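Local structure of epimerase domain-containing protein (Bacillus cereus HuA2-4, 6ZLK) at residues Asp62-Asp67 with Tyr98-Ile103; Gln108-Cys113 with Ile169-Leu174; Gln196-Lys201 with Asp308-Leu313. The protein probably interconverts UDP-glucuronic acid and UDP-galacturonic acid by inverting the sugar at C4, using bound NAD. One frame throughout, in Å; residues are numbered along the deposited sequence.

Interaction 1 of 3, residues Asp62-Asp67 with Tyr98-Ile103; sequences DILNTD and YVTNNI. With NAD (nicotinamide-adenine-dinucleotide), chain E.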
loop_
_atom_site.group_PDB
_atom_site.type_symbol
_atom_site.label_atom_id
_atom_site.label_comp_id
_atom_site.label_asym_id
_atom_site.label_seq_id
_atom_site.Cartn_x
_atom_site.Cartn_y
_atom_site.Cartn_z
ATOM N N ASP A 62 -8.264 -8.797 19.400
ATOM C CA ASP A 62 -7.640 -8.404 18.108
ATOM C C ASP A 62 -8.586 -8.796 16.996
ATOM O O ASP A 62 -9.049 -9.902 17.011
ATOM C CB ASP A 62 -6.325 -9.163 17.942
ATOM C CG ASP A 62 -5.442 -8.769 16.790
ATOM O OD1 ASP A 62 -5.948 -8.187 15.814
ATOM O OD2 ASP A 62 -4.210 -9.056 16.908
ATOM N N ILE A 63 -8.863 -7.914 16.041
ATOM C CA ILE A 63 -9.674 -8.338 14.891
ATOM C C ILE A 63 -9.083 -9.588 14.226
ATOM O O ILE A 63 -9.846 -10.384 13.695
ATOM C CB ILE A 63 -9.751 -7.146 13.937
ATOM C CG1 ILE A 63 -10.593 -6.052 14.598
ATOM C CG2 ILE A 63 -10.307 -7.608 12.592
ATOM C CD1 ILE A 63 -10.308 -4.672 14.102
ATOM N N LEU A 64 -7.778 -9.747 14.186
ATOM C CA LEU A 64 -7.181 -10.898 13.470
ATOM C C LEU A 64 -7.427 -12.205 14.247
ATOM O O LEU A 64 -7.404 -13.287 13.602
ATOM C CB LEU A 64 -5.681 -10.622 13.368
ATOM C CG LEU A 64 -5.288 -9.431 12.503
ATOM C CD1 LEU A 64 -3.777 -9.306 12.473
ATOM C CD2 LEU A 64 -5.862 -9.543 11.094
ATOM N N ASN A 65 -7.679 -12.124 15.542
ATOM C CA ASN A 65 -7.980 -13.294 16.412
ATOM C C ASN A 65 -9.481 -13.540 16.519
ATOM O O ASN A 65 -9.870 -14.472 17.211
ATOM C CB ASN A 65 -7.419 -13.128 17.809
ATOM C CG ASN A 65 -5.906 -13.086 17.870
ATOM O OD1 ASN A 65 -5.189 -13.425 16.904
ATOM N ND2 ASN A 65 -5.383 -12.652 19.012
ATOM N N THR A 66 -10.318 -12.714 15.918
ATOM C CA THR A 66 -11.783 -12.750 16.119
ATOM C C THR A 66 -12.407 -13.565 14.993
ATOM O O THR A 66 -11.978 -13.408 13.864
ATOM C CB THR A 66 -12.381 -11.331 16.126
ATOM O OG1 THR A 66 -11.798 -10.771 17.297
ATOM C CG2 THR A 66 -13.885 -11.280 16.191
ATOM N N ASP A 67 -13.485 -14.273 15.317
ATOM C CA ASP A 67 -14.390 -14.908 14.331
ATOM C C ASP A 67 -15.228 -13.821 13.660
ATOM O O ASP A 67 -16.259 -13.440 14.213
ATOM C CB ASP A 67 -15.347 -15.890 14.998
ATOM C CG ASP A 67 -16.179 -16.655 13.983
ATOM O OD1 ASP A 67 -16.190 -16.272 12.757
ATOM O OD2 ASP A 67 -16.780 -17.655 14.417
ATOM N N TYR A 98 2.323 -1.741 11.804
ATOM C CA TYR A 98 1.530 -0.885 10.891
ATOM C C TYR A 98 1.040 -1.725 9.720
ATOM O O TYR A 98 -0.118 -1.609 9.295
ATOM C CB TYR A 98 2.326 0.271 10.309
ATOM C CG TYR A 98 2.671 1.368 11.301
ATOM C CD1 TYR A 98 3.647 1.181 12.256
ATOM C CD2 TYR A 98 1.938 2.533 11.333
ATOM C CE1 TYR A 98 3.995 2.218 13.119
ATOM C CE2 TYR A 98 2.271 3.568 12.185
ATOM C CZ TYR A 98 3.270 3.390 13.100
ATOM O OH TYR A 98 3.555 4.415 13.955
ATOM N N VAL A 99 1.906 -2.606 9.227
ATOM C CA VAL A 99 1.443 -3.475 8.112
ATOM C C VAL A 99 0.350 -4.442 8.595
ATOM O O VAL A 99 -0.658 -4.623 7.970
ATOM C CB VAL A 99 2.640 -4.216 7.518
ATOM C CG1 VAL A 99 2.162 -5.242 6.531
ATOM C CG2 VAL A 99 3.605 -3.268 6.872
ATOM N N THR A 100 0.565 -5.116 9.714
ATOM C CA THR A 100 -0.377 -6.111 10.210
ATOM C C THR A 100 -1.714 -5.440 10.563
ATOM O O THR A 100 -2.751 -5.876 10.132
ATOM C CB THR A 100 0.237 -6.775 11.436
ATOM O OG1 THR A 100 1.388 -7.495 10.927
ATOM C CG2 THR A 100 -0.771 -7.685 12.111
ATOM N N ASN A 101 -1.656 -4.351 11.289
ATOM C CA ASN A 101 -2.924 -3.769 11.800
ATOM C C ASN A 101 -3.562 -2.811 10.807
ATOM O O ASN A 101 -4.773 -2.569 10.954
ATOM C CB ASN A 101 -2.687 -3.110 13.146
ATOM C CG ASN A 101 -2.285 -4.160 14.145
ATOM O OD1 ASN A 101 -3.091 -5.058 14.391
ATOM N ND2 ASN A 101 -1.047 -4.116 14.618
ATOM N N ASN A 102 -2.842 -2.243 9.840
ATOM C CA ASN A 102 -3.435 -1.264 8.919
ATOM C C ASN A 102 -3.774 -1.945 7.588
ATOM O O ASN A 102 -4.693 -1.417 6.900
ATOM C CB ASN A 102 -2.564 -0.036 8.683
ATOM C CG ASN A 102 -2.328 0.769 9.953
ATOM O OD1 ASN A 102 -2.916 0.435 10.998
ATOM N ND2 ASN A 102 -1.427 1.726 9.909
ATOM N N ILE A 103 -3.065 -3.018 7.204
ATOM C CA ILE A 103 -3.313 -3.692 5.902
ATOM C C ILE A 103 -4.012 -5.035 6.123
ATOM O O ILE A 103 -5.119 -5.221 5.603
ATOM C CB ILE A 103 -2.019 -3.835 5.093
ATOM C CG1 ILE A 103 -1.291 -2.503 4.958
ATOM C CG2 ILE A 103 -2.329 -4.420 3.724
ATOM C CD1 ILE A 103 -0.040 -2.526 4.139
HETATM P PA NAD E . -6.089 5.315 18.519
HETATM O O1A NAD E . -4.770 4.645 18.546
HETATM O O2A NAD E . -6.515 6.170 19.674
HETATM O O5B NAD E . -7.274 4.343 18.164
HETATM C C5B NAD E . -7.143 3.181 17.318
HETATM C C4B NAD E . -7.553 1.952 18.092
HETATM O O4B NAD E . -7.414 0.809 17.220
HETATM C C3B NAD E . -6.722 1.668 19.331
HETATM O O3B NAD E . -7.432 1.867 20.547
HETATM C C2B NAD E . -6.188 0.252 19.086
HETATM O O2B NAD E . -6.128 -0.582 20.230
HETATM C C1B NAD E . -7.190 -0.301 18.067
HETATM N N9A NAD E . -6.663 -1.358 17.221
HETATM C C8A NAD E . -5.538 -1.324 16.439
HETATM N N7A NAD E . -5.320 -2.437 15.790
HETATM C C5A NAD E . -6.331 -3.281 16.245
HETATM C C6A NAD E . -6.648 -4.623 15.985
HETATM N N6A NAD E . -5.900 -5.446 15.216
HETATM N N1A NAD E . -7.761 -5.135 16.563
HETATM C C2A NAD E . -8.501 -4.339 17.367
HETATM N N3A NAD E . -8.269 -3.070 17.735
HETATM C C4A NAD E . -7.187 -2.600 17.120
HETATM O O3 NAD E . -6.006 6.241 17.210
HETATM P PN NAD E . -7.003 7.449 16.734
HETATM O O1N NAD E . -6.242 8.686 16.849
HETATM O O2N NAD E . -8.284 7.260 17.385
HETATM O O5D NAD E . -7.167 7.079 15.209
HETATM C C5D NAD E . -8.302 6.402 14.815
HETATM C C4D NAD E . -8.252 6.270 13.320
HETATM O O4D NAD E . -8.253 7.572 12.708
HETATM C C3D NAD E . -7.024 5.527 12.774
HETATM O O3D NAD E . -7.416 4.694 11.670
HETATM C C2D NAD E . -6.132 6.642 12.231
HETATM O O2D NAD E . -5.217 6.157 11.244
HETATM C C1D NAD E . -7.214 7.622 11.786
HETATM N N1N NAD E . -6.793 9.013 11.802
HETATM C C2N NAD E . -6.561 9.662 12.978
HETATM C C3N NAD E . -6.168 10.954 12.961
HETATM C C7N NAD E . -5.830 11.680 14.217
HETATM O O7N NAD E . -5.504 12.847 14.085
HETATM N N7N NAD E . -5.963 11.054 15.395
HETATM C C4N NAD E . -6.111 11.648 11.739
HETATM C C5N NAD E . -6.204 10.934 10.548
HETATM C C6N NAD E . -6.598 9.634 10.603
HETATM O O HOH W 1 -2.525 -7.471 15.612
#
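Asp62 and Asn101 meet around the adenine amino group of NAD, and Leu64 touches Thr100 beside them. The Asn101 side chain runs along the N7A side of the adenine. Its CB lies 3.8 Å from N7A of NAD. CG stays close to the same ring nitrogen. At the tip, OD1 accepts a hydrogen bond from N6A of NAD, 3.0 Å long with an angle of 156°. ND2 bonds back to the backbone O of Pro97, which, with the bond at OD1, holds the amide in this rotation. N6A also donates to Asp62 OD1, 2.8 Å away, in a more bent hydrogen bond. CG of Asp62 is anti to the backbone N (chi1 -172°), which brings the carboxylate to the amino group of the adenine. This is the adenine site of a Rossmann-type fold, as in other extended short-chain dehydrogenases, where an acidic residue and the next backbone N-H read the base. Here Ile63 N donates to NAD N1A over 3.0 Å, nearly straight at 170°. Asp62 OD1 also accepts from Leu64 N, 2.9 Å away and above the carboxylate plane, forming an Asx turn. A water donates to both Asp62 OD2 and Asn101 OD1, linking the loop to the helix. Next to this polar cluster, Leu64 CD1 meets Thr100 CG2 at 3.4 Å, tighter than usual for two methyl groups.

Interaction 2 of 3, residues Gln108-Cys113 with Ile169-Leu174; sequences QLLEAC and IPIVIL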
loop_
_atom_site.group_PDB
_atom_site.type_symbol
_atom_site.label_atom_id
_atom_site.label_comp_id
_atom_site.label_asym_id
_atom_site.label_seq_id
_atom_site.Cartn_x
_atom_site.Cartn_y
_atom_site.Cartn_z
ATOM N N GLN A 108 -8.894 -8.546 6.120
ATOM C CA GLN A 108 -9.737 -9.566 6.774
ATOM C C GLN A 108 -11.177 -9.048 6.958
ATOM O O GLN A 108 -12.140 -9.830 6.783
ATOM C CB GLN A 108 -9.144 -9.970 8.121
ATOM C CG GLN A 108 -7.853 -10.770 7.998
ATOM C CD GLN A 108 -7.711 -11.748 9.155
ATOM O OE1 GLN A 108 -8.403 -11.681 10.167
ATOM N NE2 GLN A 108 -6.761 -12.655 9.038
ATOM N N LEU A 109 -11.335 -7.812 7.380
ATOM C CA LEU A 109 -12.687 -7.215 7.513
ATOM C C LEU A 109 -13.393 -7.229 6.163
ATOM O O LEU A 109 -14.539 -7.657 6.115
ATOM C CB LEU A 109 -12.611 -5.806 8.062
ATOM C CG LEU A 109 -12.263 -5.718 9.533
ATOM C CD1 LEU A 109 -11.995 -4.286 9.860
ATOM C CD2 LEU A 109 -13.408 -6.243 10.415
ATOM N N LEU A 110 -12.728 -6.790 5.100
ATOM C CA LEU A 110 -13.402 -6.733 3.796
ATOM C C LEU A 110 -13.759 -8.126 3.316
ATOM O O LEU A 110 -14.849 -8.268 2.746
ATOM C CB LEU A 110 -12.527 -6.040 2.781
ATOM C CG LEU A 110 -12.334 -4.562 3.073
ATOM C CD1 LEU A 110 -11.147 -4.054 2.303
ATOM C CD2 LEU A 110 -13.613 -3.816 2.787
ATOM N N GLU A 111 -12.869 -9.108 3.490
ATOM C CA GLU A 111 -13.188 -10.512 3.094
ATOM C C GLU A 111 -14.456 -10.950 3.832
ATOM O O GLU A 111 -15.320 -11.606 3.241
ATOM C CB GLU A 111 -12.018 -11.430 3.431
ATOM C CG GLU A 111 -10.871 -11.394 2.432
ATOM C CD GLU A 111 -11.099 -12.225 1.176
ATOM O OE1 GLU A 111 -11.870 -13.184 1.256
ATOM O OE2 GLU A 111 -10.487 -11.908 0.145
ATOM N N ALA A 112 -14.565 -10.636 5.116
ATOM C CA ALA A 112 -15.692 -11.106 5.943
ATOM C C ALA A 112 -16.966 -10.422 5.464
ATOM O O ALA A 112 -18.050 -11.001 5.540
ATOM C CB ALA A 112 -15.401 -10.838 7.396
ATOM N N CYS A 113 -16.842 -9.223 4.897
ATOM C CA CYS A 113 -18.007 -8.427 4.454
ATOM C C CYS A 113 -18.548 -8.903 3.095
ATOM O O CYS A 113 -19.686 -8.511 2.739
ATOM C CB CYS A 113 -17.678 -6.946 4.449
ATOM S SG CYS A 113 -17.558 -6.313 6.144
ATOM N N ILE A 169 -18.782 -4.529 -2.113
ATOM C CA ILE A 169 -18.783 -4.020 -0.717
ATOM C C ILE A 169 -18.966 -2.511 -0.755
ATOM O O ILE A 169 -18.222 -1.804 -1.444
ATOM C CB ILE A 169 -17.500 -4.432 -0.003
ATOM C CG1 ILE A 169 -17.347 -5.958 -0.084
ATOM C CG2 ILE A 169 -17.529 -3.915 1.423
ATOM C CD1 ILE A 169 -16.235 -6.557 0.689
ATOM N N PRO A 170 -19.950 -1.955 0.014
ATOM C CA PRO A 170 -20.344 -0.559 -0.094
ATOM C C PRO A 170 -19.423 0.360 0.738
ATOM O O PRO A 170 -19.833 0.977 1.736
ATOM C CB PRO A 170 -21.784 -0.567 0.418
ATOM C CG PRO A 170 -21.717 -1.607 1.499
ATOM C CD PRO A 170 -20.889 -2.708 0.859
ATOM N N ILE A 171 -18.194 0.519 0.234
ATOM C CA ILE A 171 -17.146 1.303 0.928
ATOM C C ILE A 171 -17.410 2.785 0.793
ATOM O O ILE A 171 -17.894 3.272 -0.237
ATOM C CB ILE A 171 -15.728 0.917 0.464
ATOM C CG1 ILE A 171 -15.424 1.393 -0.955
ATOM C CG2 ILE A 171 -15.507 -0.565 0.658
ATOM C CD1 ILE A 171 -14.552 2.611 -1.029
ATOM N N VAL A 172 -17.006 3.519 1.829
ATOM C CA VAL A 172 -16.872 4.982 1.844
ATOM C C VAL A 172 -15.550 5.242 2.569
ATOM O O VAL A 172 -15.336 4.593 3.613
ATOM C CB VAL A 172 -18.016 5.646 2.634
ATOM C CG1 VAL A 172 -17.787 7.136 2.676
ATOM C CG2 VAL A 172 -19.404 5.289 2.063
ATOM N N ILE A 173 -14.728 6.104 2.029
ATOM C CA ILE A 173 -13.431 6.434 2.680
ATOM C C ILE A 173 -13.448 7.865 3.186
ATOM O O ILE A 173 -13.725 8.782 2.438
ATOM C CB ILE A 173 -12.242 6.158 1.744
ATOM C CG1 ILE A 173 -12.102 4.673 1.390
ATOM C CG2 ILE A 173 -10.976 6.758 2.341
ATOM C CD1 ILE A 173 -11.271 4.403 0.164
ATOM N N LEU A 174 -13.190 8.063 4.467
ATOM C CA LEU A 174 -13.055 9.397 5.072
ATOM C C LEU A 174 -11.571 9.616 5.359
ATOM O O LEU A 174 -10.976 8.824 6.061
ATOM C CB LEU A 174 -13.904 9.554 6.342
ATOM C CG LEU A 174 -15.362 9.167 6.229
ATOM C CD1 LEU A 174 -16.076 9.382 7.584
ATOM C CD2 LEU A 174 -16.014 9.991 5.125
#
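Leu110 and Cys113, toward the C-terminal part of helix 96-113, pack against Ile169 and Ile171 where the chain enters strand 171-180 of the Rossmann-fold sheet. The contact is buried and apolar. It joins a helix lying on the sheet to the start of one of its strands.

Ile169 is the main partner on the strand side, and both its branches are used. CG1 is anti to the carbonyl carbon and the chain then runs straight on (chi2 -173°), which sends CD1 toward the helix. CD1 lies 4.0 Å from Cys113 CB. It is modelled 3.0 Å from Leu110 O, so short that its exact placing is doubtful. The other branch, CG2, meets Leu110 CD2 at 4.1 Å, with the two side chains slanting across each other. The same Leu110 CD2 reaches Ile171 CG2 at 4.3 Å. One leucine methyl therefore touches both isoleucines. Within the helix, Cys113 N divides weak bonds between Leu110 O, 3.1 Å away, and Leu109 O.

Between the isoleucines the chain bends sharply. Pro170 is the centre of an inverse gamma turn, closed by a hydrogen bond from Ile171 N to Ile169 O of 2.9 Å. The turn separates the helix-facing Ile169 from the strand proper.

Other parts of the fold close around the contact. Tyr163 of helix 148-167 packs on both Leu110 and Ile169, and His164 of that helix packs on Ile171. Phe121 of strand 120-126 touches Leu110 and Cys113, while its backbone pairs with Pro170 and Val172. Leu72 of helix 68-72 lies against Cys113.

Interaction 3 of 3, residues Gln196-Lys201 with Asp308-Leu313; sequences QMLEDK and DYIKQL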
loop_
_atom_site.group_PDB
_atom_site.type_symbol
_atom_site.label_atom_id
_atom_site.label_comp_id
_atom_site.label_asym_id
_atom_site.label_seq_id
_atom_site.Cartn_x
_atom_site.Cartn_y
_atom_site.Cartn_z
ATOM N N GLN A 196 3.389 19.680 28.550
ATOM C CA GLN A 196 4.677 20.356 28.822
ATOM C C GLN A 196 4.376 21.740 29.386
ATOM O O GLN A 196 5.066 22.119 30.354
ATOM C CB GLN A 196 5.538 20.390 27.554
ATOM C CG GLN A 196 6.009 19.022 27.126
ATOM C CD GLN A 196 6.370 18.965 25.651
ATOM O OE1 GLN A 196 6.212 19.955 24.922
ATOM N NE2 GLN A 196 6.802 17.796 25.218
ATOM N N MET A 197 3.457 22.509 28.794
ATOM C CA MET A 197 3.165 23.882 29.264
ATOM C C MET A 197 2.666 23.836 30.705
ATOM O O MET A 197 3.163 24.674 31.517
ATOM C CB MET A 197 2.123 24.540 28.374
ATOM C CG MET A 197 1.888 25.990 28.699
ATOM S SD MET A 197 0.938 26.817 27.406
ATOM C CE MET A 197 1.953 26.573 25.949
ATOM N N LEU A 198 1.825 22.864 31.063
ATOM C CA LEU A 198 1.231 22.797 32.425
ATOM C C LEU A 198 2.310 22.446 33.440
ATOM O O LEU A 198 2.206 22.903 34.611
ATOM C CB LEU A 198 0.116 21.751 32.446
ATOM C CG LEU A 198 -1.179 22.237 31.838
ATOM C CD1 LEU A 198 -2.076 21.049 31.546
ATOM C CD2 LEU A 198 -1.849 23.242 32.746
ATOM N N GLU A 199 3.310 21.705 33.017
ATOM C CA GLU A 199 4.409 21.188 33.868
ATOM C C GLU A 199 5.581 22.176 33.897
ATOM O O GLU A 199 6.594 21.864 34.551
ATOM C CB GLU A 199 4.793 19.798 33.375
ATOM C CG GLU A 199 3.740 18.765 33.704
ATOM C CD GLU A 199 4.005 17.385 33.122
ATOM O OE1 GLU A 199 5.026 17.230 32.408
ATOM O OE2 GLU A 199 3.179 16.473 33.369
ATOM N N ASP A 200 5.495 23.300 33.180
ATOM C CA ASP A 200 6.597 24.295 33.127
ATOM C C ASP A 200 7.833 23.604 32.555
ATOM O O ASP A 200 8.919 23.880 33.031
ATOM C CB ASP A 200 6.837 24.864 34.536
ATOM C CG ASP A 200 5.539 25.302 35.180
ATOM O OD1 ASP A 200 4.790 26.062 34.500
ATOM O OD2 ASP A 200 5.264 24.872 36.357
ATOM N N LYS A 201 7.653 22.689 31.597
ATOM C CA LYS A 201 8.753 22.017 30.881
ATOM C C LYS A 201 8.889 22.663 29.511
ATOM O O LYS A 201 7.950 23.262 29.010
ATOM C CB LYS A 201 8.499 20.525 30.748
ATOM C CG LYS A 201 8.569 19.764 32.066
ATOM C CD LYS A 201 8.232 18.306 31.885
ATOM C CE LYS A 201 8.985 17.678 30.731
ATOM N NZ LYS A 201 8.893 16.202 30.761
ATOM N N ASP A 308 -8.419 22.201 29.135
ATOM C CA ASP A 308 -9.130 21.804 30.393
ATOM C C ASP A 308 -9.055 20.289 30.560
ATOM O O ASP A 308 -8.905 19.772 31.678
ATOM C CB ASP A 308 -10.543 22.366 30.413
ATOM C CG ASP A 308 -10.628 23.844 30.813
ATOM O OD1 ASP A 308 -9.635 24.390 31.284
ATOM O OD2 ASP A 308 -11.687 24.426 30.562
ATOM N N TYR A 309 -9.161 19.506 29.480
ATOM C CA TYR A 309 -9.119 18.036 29.550
ATOM C C TYR A 309 -7.744 17.586 30.044
ATOM O O TYR A 309 -7.653 16.755 30.954
ATOM C CB TYR A 309 -9.402 17.460 28.154
ATOM C CG TYR A 309 -9.022 16.012 28.066
ATOM C CD1 TYR A 309 -9.840 15.007 28.583
ATOM C CD2 TYR A 309 -7.806 15.648 27.527
ATOM C CE1 TYR A 309 -9.450 13.679 28.544
ATOM C CE2 TYR A 309 -7.380 14.328 27.523
ATOM C CZ TYR A 309 -8.202 13.351 28.038
ATOM O OH TYR A 309 -7.747 12.067 27.979
ATOM N N ILE A 310 -6.662 18.195 29.537
ATOM C CA ILE A 310 -5.267 17.761 29.882
ATOM C C ILE A 310 -5.000 18.210 31.330
ATOM O O ILE A 310 -4.374 17.450 32.087
ATOM C CB ILE A 310 -4.246 18.364 28.894
ATOM C CG1 ILE A 310 -4.446 17.900 27.437
ATOM C CG2 ILE A 310 -2.836 18.053 29.339
ATOM C CD1 ILE A 310 -4.260 16.442 27.196
ATOM N N LYS A 311 -5.432 19.399 31.686
ATOM C CA LYS A 311 -5.192 19.939 33.044
ATOM C C LYS A 311 -5.785 18.938 34.037
ATOM O O LYS A 311 -5.140 18.624 35.067
ATOM C CB LYS A 311 -5.785 21.336 33.195
ATOM C CG LYS A 311 -5.583 21.960 34.576
ATOM C CD LYS A 311 -6.056 23.398 34.609
ATOM C CE LYS A 311 -5.498 24.178 35.784
ATOM N NZ LYS A 311 -4.088 24.572 35.538
ATOM N N GLN A 312 -7.001 18.481 33.768
ATOM C CA GLN A 312 -7.699 17.500 34.645
ATOM C C GLN A 312 -7.015 16.139 34.599
ATOM O O GLN A 312 -6.909 15.454 35.662
ATOM C CB GLN A 312 -9.168 17.437 34.225
ATOM C CG GLN A 312 -9.981 16.450 35.042
ATOM C CD GLN A 312 -11.437 16.582 34.676
ATOM O OE1 GLN A 312 -12.252 17.026 35.472
ATOM N NE2 GLN A 312 -11.754 16.217 33.445
ATOM N N LEU A 313 -6.592 15.672 33.427
ATOM C CA LEU A 313 -5.923 14.353 33.287
ATOM C C LEU A 313 -4.648 14.272 34.137
ATOM O O LEU A 313 -4.424 13.202 34.730
ATOM C CB LEU A 313 -5.621 14.113 31.807
ATOM C CG LEU A 313 -4.992 12.767 31.451
ATOM C CD1 LEU A 313 -5.908 11.617 31.827
ATOM C CD2 LEU A 313 -4.691 12.734 29.967
#
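Leu198 meets Ile310 and Lys311 where the C-terminal turn of helix 189-198 packs against helix 299-313. This is a helix-to-helix contact, carried on one side by a single leucine. Helix 189-198 ends just there in a Schellman motif. Asp200 has positive phi, and the bonds from Lys201 N to Gln196 O (2.9 Å) and from Asp200 N to Met197 O (3.2 Å) close the turn.

The apolar contacts centre on Leu198 CD1. It touches Ile310 CG2 at 3.8 Å. Ile310 is buried, and its side chain also rests on His191 and Ile194 of helix 189-198. Leu198 CD1 also meets the backbone of the second helix, with Lys311 CA 3.6 Å away and Lys311 N 3.7 Å away.

The charged partner is more exposed. Lys311 sends its chain across Leu198 at about a right angle, so that a solvent-facing chain flanks the leucine. Its aliphatic part begins extended, with CG anti to the backbone N (chi1 180°). The bend comes at the last torsion (chi4 77°), which turns the ammonium to the other leucine methyl: Lys311 NZ lies 3.8 Å from Leu198 CD2.

How the interactions relate
Interactions 1 and 2 are neighbours, with centres about 14 Å apart. Both use helix 96-113, first at 98-103 and then at 108-113. They touch directly, Leu64 CD2 lying 3.4 Å from Gln108 OE1. Both belong to the NAD-binding part, one at the cofactor and one in the core beside the sheet. Interaction 3 lies far off, its centre about 34 Å from that of interaction 1 and about 39 Å from that of interaction 2. Strand 171-180 leads on to helix 189-198, which links interactions 2 and 3 in sequence. Along the chain the three follow in series. Interaction 3 ties helix 189-198 to the last helix, 299-313, across the chain's centre from interaction 2.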